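Local coordinates for protein isomerase/lactonizing enzyme (Agrobacterium tumefaciens, PDB 1RVK) that is of unknown function but, as a magnesium-binding member of the enolase superfamily, probably acts on a carboxylate substrate through a metal-stabilised enolate intermediate, at residues 167-172 and 230-235. Residues are numbered along the deposited sequence; the frame is centred on the assembly and turned at random.
Sequences GIKLHT and WIEEPM. With MG (magnesium ion), chain B.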
ATOM      1  N   GLY A 167     -10.267  12.084  -6.197  1.00 13.97           N
ATOM      2  CA  GLY A 167     -10.685  11.436  -4.966  1.00 12.62           C
ATOM      3  C   GLY A 167      -9.696  11.791  -3.873  1.00 12.68           C
ATOM      4  O   GLY A 167      -8.532  12.051  -4.159  1.00 12.70           O
ATOM      5  N   ILE A 168     -10.154  11.805  -2.626  1.00 12.29           N
ATOM      6  CA  ILE A 168      -9.297  12.142  -1.491  1.00 12.96           C
ATOM      7  C   ILE A 168      -9.654  11.276  -0.295  1.00 12.58           C
ATOM      8  O   ILE A 168     -10.830  11.144   0.039  1.00 12.28           O
ATOM      9  CB  ILE A 168      -9.492  13.619  -1.070  1.00 12.54           C
ATOM     10  CG1 ILE A 168      -9.096  14.541  -2.222  1.00 14.68           C
ATOM     11  CG2 ILE A 168      -8.653  13.930   0.174  1.00 13.07           C
ATOM     12  CD1 ILE A 168      -9.462  15.996  -1.988  1.00 15.80           C
ATOM     13  N   LYS A 169      -8.648  10.686   0.349  1.00 13.00           N
ATOM     14  CA  LYS A 169      -8.911   9.868   1.528  1.00 12.92           C
ATOM     15  C   LYS A 169      -8.217  10.459   2.745  1.00 13.48           C
ATOM     16  O   LYS A 169      -7.025  10.767   2.709  1.00 12.54           O
ATOM     17  CB  LYS A 169      -8.430   8.425   1.341  1.00 13.77           C
ATOM     18  CG  LYS A 169      -8.867   7.517   2.499  1.00 11.97           C
ATOM     19  CD  LYS A 169      -8.567   6.043   2.246  1.00 11.57           C
ATOM     20  CE  LYS A 169      -7.099   5.707   2.477  1.00  8.44           C
ATOM     21  NZ  LYS A 169      -6.806   4.285   2.119  1.00  9.76           N
ATOM     22  N   LEU A 170      -8.965  10.624   3.827  1.00 12.13           N
ATOM     23  CA  LEU A 170      -8.376  11.162   5.041  1.00 13.43           C
ATOM     24  C   LEU A 170      -7.990  10.052   5.998  1.00 13.85           C
ATOM     25  O   LEU A 170      -8.722   9.074   6.144  1.00 14.29           O
ATOM     26  CB  LEU A 170      -9.363  12.062   5.791  1.00 15.69           C
ATOM     27  CG  LEU A 170     -10.024  13.300   5.192  1.00 18.30           C
ATOM     28  CD1 LEU A 170     -10.766  14.016   6.312  1.00 19.51           C
ATOM     29  CD2 LEU A 170      -8.986  14.226   4.583  1.00 25.13           C
ATOM     30  N   HIS A 171      -6.824  10.193   6.620  1.00 13.97           N
ATOM     31  CA  HIS A 171      -6.397   9.279   7.674  1.00 13.76           C
ATOM     32  C   HIS A 171      -6.486  10.300   8.803  1.00 14.46           C
ATOM     33  O   HIS A 171      -5.814  11.330   8.747  1.00 14.09           O
ATOM     34  CB  HIS A 171      -4.939   8.815   7.521  1.00 13.15           C
ATOM     35  CG  HIS A 171      -4.747   7.720   6.517  1.00 14.75           C
ATOM     36  ND1 HIS A 171      -4.569   7.962   5.173  1.00 14.54           N
ATOM     37  CD2 HIS A 171      -4.698   6.372   6.665  1.00 16.86           C
ATOM     38  CE1 HIS A 171      -4.416   6.814   4.534  1.00 14.60           C
ATOM     39  NE2 HIS A 171      -4.491   5.834   5.417  1.00 13.99           N
ATOM     40  N   THR A 172      -7.325  10.053   9.804  1.00 12.29           N
ATOM     41  CA  THR A 172      -7.466  11.020  10.882  1.00 14.09           C
ATOM     42  C   THR A 172      -6.510  10.821  12.058  1.00 13.20           C
ATOM     43  O   THR A 172      -5.540  10.072  11.951  1.00 15.05           O
ATOM     44  CB  THR A 172      -8.938  11.095  11.350  1.00 15.27           C
ATOM     45  OG1 THR A 172      -9.499   9.777  11.410  1.00 15.41           O
ATOM     46  CG2 THR A 172      -9.749  11.929  10.362  1.00 16.27           C
ATOM     47  N   TRP A 230     -16.539   5.488   1.211  1.00 11.31           N
ATOM     48  CA  TRP A 230     -16.299   4.326   2.052  1.00 10.81           C
ATOM     49  C   TRP A 230     -15.645   4.667   3.378  1.00 10.90           C
ATOM     50  O   TRP A 230     -15.066   5.741   3.548  1.00 10.12           O
ATOM     51  CB  TRP A 230     -15.464   3.260   1.303  1.00 11.39           C
ATOM     52  CG  TRP A 230     -13.949   3.469   1.205  1.00 10.80           C
ATOM     53  CD1 TRP A 230     -13.078   3.730   2.233  1.00 10.15           C
ATOM     54  CD2 TRP A 230     -13.135   3.310   0.031  1.00 11.19           C
ATOM     55  NE1 TRP A 230     -11.782   3.737   1.772  1.00 13.85           N
ATOM     56  CE2 TRP A 230     -11.787   3.482   0.425  1.00 13.21           C
ATOM     57  CE3 TRP A 230     -13.415   3.034  -1.316  1.00 13.14           C
ATOM     58  CZ2 TRP A 230     -10.722   3.387  -0.479  1.00 13.23           C
ATOM     59  CZ3 TRP A 230     -12.352   2.939  -2.217  1.00 14.18           C
ATOM     60  CH2 TRP A 230     -11.024   3.116  -1.791  1.00 14.30           C
ATOM     61  N   ILE A 231     -15.785   3.749   4.324  1.00 10.74           N
ATOM     62  CA  ILE A 231     -15.187   3.890   5.639  1.00 11.23           C
ATOM     63  C   ILE A 231     -14.204   2.727   5.662  1.00 12.31           C
ATOM     64  O   ILE A 231     -14.558   1.596   5.323  1.00 12.66           O
ATOM     65  CB  ILE A 231     -16.251   3.780   6.769  1.00 12.65           C
ATOM     66  CG1 ILE A 231     -15.574   3.936   8.133  1.00 13.81           C
ATOM     67  CG2 ILE A 231     -17.016   2.473   6.657  1.00 13.10           C
ATOM     68  CD1 ILE A 231     -16.544   3.965   9.300  1.00 15.76           C
ATOM     69  N   GLU A 232     -12.964   3.015   6.031  1.00 11.57           N
ATOM     70  CA  GLU A 232     -11.908   2.012   6.023  1.00 11.23           C
ATOM     71  C   GLU A 232     -11.312   1.664   7.386  1.00  9.46           C
ATOM     72  O   GLU A 232     -10.901   2.541   8.138  1.00 10.78           O
ATOM     73  CB  GLU A 232     -10.802   2.507   5.089  1.00 12.71           C
ATOM     74  CG  GLU A 232      -9.636   1.558   4.858  1.00 10.20           C
ATOM     75  CD  GLU A 232      -8.651   2.141   3.869  1.00 12.99           C
ATOM     76  OE1 GLU A 232      -9.083   2.867   2.950  1.00 11.97           O
ATOM     77  OE2 GLU A 232      -7.448   1.874   3.996  1.00 12.92           O
ATOM     78  N   GLU A 233     -11.272   0.365   7.677  1.00 11.55           N
ATOM     79  CA  GLU A 233     -10.697  -0.176   8.911  1.00 11.21           C
ATOM     80  C   GLU A 233     -10.930   0.666  10.166  1.00 11.02           C
ATOM     81  O   GLU A 233      -9.987   1.146  10.787  1.00 10.65           O
ATOM     82  CB  GLU A 233      -9.189  -0.398   8.699  1.00 11.98           C
ATOM     83  CG  GLU A 233      -8.495  -1.214   9.785  1.00 12.91           C
ATOM     84  CD  GLU A 233      -7.070  -1.621   9.415  1.00 14.32           C
ATOM     85  OE1 GLU A 233      -6.448  -2.360  10.208  1.00 13.68           O
ATOM     86  OE2 GLU A 233      -6.567  -1.208   8.344  1.00 12.76           O
ATOM     87  N   PRO A 234     -12.197   0.845  10.567  1.00 10.66           N
ATOM     88  CA  PRO A 234     -12.430   1.649  11.772  1.00 10.81           C
ATOM     89  C   PRO A 234     -12.363   0.821  13.055  1.00 11.91           C
ATOM     90  O   PRO A 234     -12.419   1.371  14.154  1.00 13.05           O
ATOM     91  CB  PRO A 234     -13.819   2.223  11.528  1.00 10.68           C
ATOM     92  CG  PRO A 234     -14.511   1.073  10.859  1.00 11.58           C
ATOM     93  CD  PRO A 234     -13.465   0.565   9.867  1.00  9.36           C
HETATM   94  N   MSE A 235     -12.251  -0.497  12.914  1.00 10.35           N
HETATM   95  CA  MSE A 235     -12.193  -1.389  14.075  1.00 11.51           C
HETATM   96  C   MSE A 235     -11.079  -2.419  13.901  1.00 10.84           C
HETATM   97  O   MSE A 235     -10.552  -2.587  12.808  1.00 10.73           O
HETATM   98  CB  MSE A 235     -13.532  -2.118  14.250  1.00 10.88           C
HETATM   99  CG  MSE A 235     -14.755  -1.204  14.323  1.00 12.21           C
HETATM  100 SE   MSE A 235     -16.420  -2.222  14.370  1.00 15.87          SE
HETATM  101  CE  MSE A 235     -16.264  -3.072  12.637  1.00 19.17           C
TER
HETATM  102 MG    MG B 999      -5.756   1.914   5.352  1.00 14.47          MG
HETATM  103  O   HOH W   1      -4.711   3.332   3.883  1.00 15.25           O
HETATM  104  O   HOH W   2      -6.785   0.909   7.060  1.00 11.49           O
HETATM  105  O   HOH W   3      -3.765   1.903   6.480  1.00 14.16           O
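K169 and E232 meet through a salt bridge in the interior of the TIM-type barrel domain of an enolase superfamily member, where K169 NZ lies 2.8 Å from E232 OE1, on the syn side and 19° out of the carboxylate plane. A weak second bond joins K169 NZ to E232 OE2 at 3.1 Å, so the ammonium group straddles both oxygens. Strands 167-171 and 230-232 are not paired: 202-206 runs between them, and the nearest CA atoms, those of K169 and W230, are 9.3 Å apart. Side chains must therefore bridge the gap. K169 does so with CG anti to its own N and one bend at chi3 (78°), its chain crossing that of E232 at about a right angle. W230 serves as second shell: W230 NE1 donates to the anti lone pair of E232 OE1 at 3.1 Å in a bent bond, the acceptor lying 24° out of the indole plane, while K169 CD approaches NE1 obliquely at 4.0 Å. The two donors on OE1 and the magnesium on E232 OE2, bound at 2.2 Å, together should restrain the rotation of the carboxylate; D206 and E258 supply the other protein ligands. Water 1, also on the metal, accepts from K169 NZ and sits in plane at the ring edge of H171, 2.9 Å from NE2. K169, which also pairs with E329, probably helps to orient the metal-binding carboxylate within this buried charge network.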